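Local coordinates for protein beta-mannosidase (Trichoderma harzianum, PDB 4CVU) that probably hydrolyses terminal beta-linked mannose residues from the non-reducing ends of oligosaccharides, as a fungal member of glycoside hydrolase family 2, at residues P815-A820 with L850-N855. Sequence-based numbering, arbitrary orientation.
Sequences PDTSDA and LPVWPN
P851 points CB toward the loop 815-820 and lays CG and CD against two backbone carbonyls: CG is 3.4 Å from T817 O, and CD comes to 3.2 Å from A820 O. On the same ring, CG also meets A820 CB at 4.1 Å, an apolar side-chain contact. No hydrogen bond joins the two segments. Both V852 methyls lie to one side of T817 O, CG1 at 3.6 Å and CG2 at 3.7 Å. CG1, anti to its own carbonyl carbon, also touches T817 OG1, while CG2 passes on to S818 CA. The T817 and V852 side chains cross obliquely. L850 adds CD1, 3.5 Å from A820 O. An alanine at P851 would keep CB but lose CG and CD, and would probably leave a gap beside T817 O, A820 O and A820 CB. Within the loop, D816 OD1 accepts from S818 N (3.1 Å), an Asx turn, and a second bond from S818 OG reaches the same face of the carboxylate. The pair joins the loop entering strand 821-830 to the one leaving its antiparallel neighbour 841-849, at one end of the Ig-like sheet, with L850 also touching L885 of strand 884-890.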
loop_
_atom_site.group_PDB
_atom_site.type_symbol
_atom_site.label_atom_id
_atom_site.label_comp_id
_atom_site.label_asym_id
_atom_site.label_seq_id
_atom_site.Cartn_x
_atom_site.Cartn_y
_atom_site.Cartn_z
ATOM N N PRO A 815 30.924 33.798 23.297
ATOM C CA PRO A 815 32.189 33.063 23.184
ATOM C C PRO A 815 32.235 32.123 21.978
ATOM O O PRO A 815 33.272 32.032 21.305
ATOM C CB PRO A 815 32.243 32.252 24.481
ATOM C CG PRO A 815 31.353 32.979 25.433
ATOM C CD PRO A 815 30.259 33.558 24.596
ATOM N N ASP A 816 31.114 31.441 21.722
ATOM C CA ASP A 816 30.972 30.545 20.573
ATOM C C ASP A 816 29.555 30.630 19.983
ATOM O O ASP A 816 28.573 30.169 20.589
ATOM C CB ASP A 816 31.267 29.114 21.009
ATOM C CG ASP A 816 31.344 28.134 19.844
ATOM O OD1 ASP A 816 31.160 28.519 18.661
ATOM O OD2 ASP A 816 31.595 26.950 20.134
ATOM N N THR A 817 29.456 31.192 18.784
ATOM C CA THR A 817 28.159 31.397 18.147
ATOM C C THR A 817 27.498 30.084 17.752
ATOM O O THR A 817 26.272 30.037 17.593
ATOM C CB THR A 817 28.257 32.345 16.946
ATOM O OG1 THR A 817 29.226 31.847 16.031
ATOM C CG2 THR A 817 28.673 33.725 17.399
ATOM N N SER A 818 28.272 29.016 17.621
ATOM C CA SER A 818 27.691 27.703 17.365
ATOM C C SER A 818 27.334 26.971 18.647
ATOM O O SER A 818 26.923 25.819 18.633
ATOM C CB SER A 818 28.580 26.865 16.445
ATOM O OG SER A 818 29.746 26.465 17.120
ATOM N N ASP A 819 27.511 27.646 19.763
ATOM C CA ASP A 819 27.128 27.122 21.070
ATOM C C ASP A 819 26.373 28.253 21.788
ATOM O O ASP A 819 26.752 28.688 22.860
ATOM C CB ASP A 819 28.381 26.659 21.844
ATOM C CG ASP A 819 28.057 25.850 23.102
ATOM O OD1 ASP A 819 26.937 25.311 23.235
ATOM O OD2 ASP A 819 28.941 25.752 23.975
ATOM N N ALA A 820 25.317 28.754 21.123
ATOM C CA ALA A 820 24.534 29.869 21.649
ATOM C C ALA A 820 23.112 29.925 21.108
ATOM O O ALA A 820 22.872 29.741 19.926
ATOM C CB ALA A 820 25.241 31.170 21.333
ATOM N N LEU A 850 18.874 32.012 16.758
ATOM C CA LEU A 850 20.077 31.240 16.662
ATOM C C LEU A 850 21.049 32.010 15.768
ATOM O O LEU A 850 20.734 32.283 14.620
ATOM C CB LEU A 850 19.737 29.896 16.063
ATOM C CG LEU A 850 20.712 28.761 16.311
ATOM C CD1 LEU A 850 20.625 28.269 17.756
ATOM C CD2 LEU A 850 20.422 27.630 15.341
ATOM N N PRO A 851 22.228 32.373 16.295
ATOM C CA PRO A 851 23.222 33.196 15.580
ATOM C C PRO A 851 24.035 32.447 14.519
ATOM O O PRO A 851 24.912 33.025 13.888
ATOM C CB PRO A 851 24.137 33.678 16.692
ATOM C CG PRO A 851 24.085 32.574 17.694
ATOM C CD PRO A 851 22.693 32.020 17.648
ATOM N N VAL A 852 23.720 31.174 14.319
ATOM C CA VAL A 852 24.204 30.427 13.156
ATOM C C VAL A 852 23.023 29.682 12.529
ATOM O O VAL A 852 21.939 29.677 13.089
ATOM C CB VAL A 852 25.307 29.418 13.550
ATOM C CG1 VAL A 852 26.551 30.151 14.046
ATOM C CG2 VAL A 852 24.787 28.440 14.596
ATOM N N TRP A 853 23.249 29.044 11.381
ATOM C CA TRP A 853 22.203 28.247 10.737
ATOM C C TRP A 853 22.005 26.984 11.560
ATOM O O TRP A 853 22.922 26.541 12.254
ATOM C CB TRP A 853 22.545 27.915 9.284
ATOM C CG TRP A 853 22.769 29.155 8.487
ATOM C CD1 TRP A 853 23.929 29.551 7.912
ATOM C CD2 TRP A 853 21.812 30.199 8.229
ATOM N NE1 TRP A 853 23.754 30.771 7.287
ATOM C CE2 TRP A 853 22.465 31.186 7.467
ATOM C CE3 TRP A 853 20.461 30.377 8.545
ATOM C CZ2 TRP A 853 21.821 32.357 7.036
ATOM C CZ3 TRP A 853 19.815 31.542 8.119
ATOM C CH2 TRP A 853 20.500 32.517 7.375
ATOM N N PRO A 854 20.804 26.406 11.500
ATOM C CA PRO A 854 20.581 25.209 12.305
ATOM C C PRO A 854 21.644 24.137 12.106
ATOM O O PRO A 854 22.046 23.498 13.083
ATOM C CB PRO A 854 19.198 24.726 11.871
ATOM C CG PRO A 854 18.513 25.939 11.368
ATOM C CD PRO A 854 19.566 26.906 10.860
ATOM N N ASN A 855 22.142 23.953 10.875
ATOM C CA ASN A 855 23.182 22.938 10.629
ATOM C C ASN A 855 24.536 23.207 11.241
ATOM O O ASN A 855 25.399 22.352 11.191
ATOM C CB ASN A 855 23.351 22.613 9.113
ATOM C CG ASN A 855 23.755 23.821 8.276
ATOM O OD1 ASN A 855 23.937 24.930 8.785
ATOM N ND2 ASN A 855 23.811 23.620 6.967
#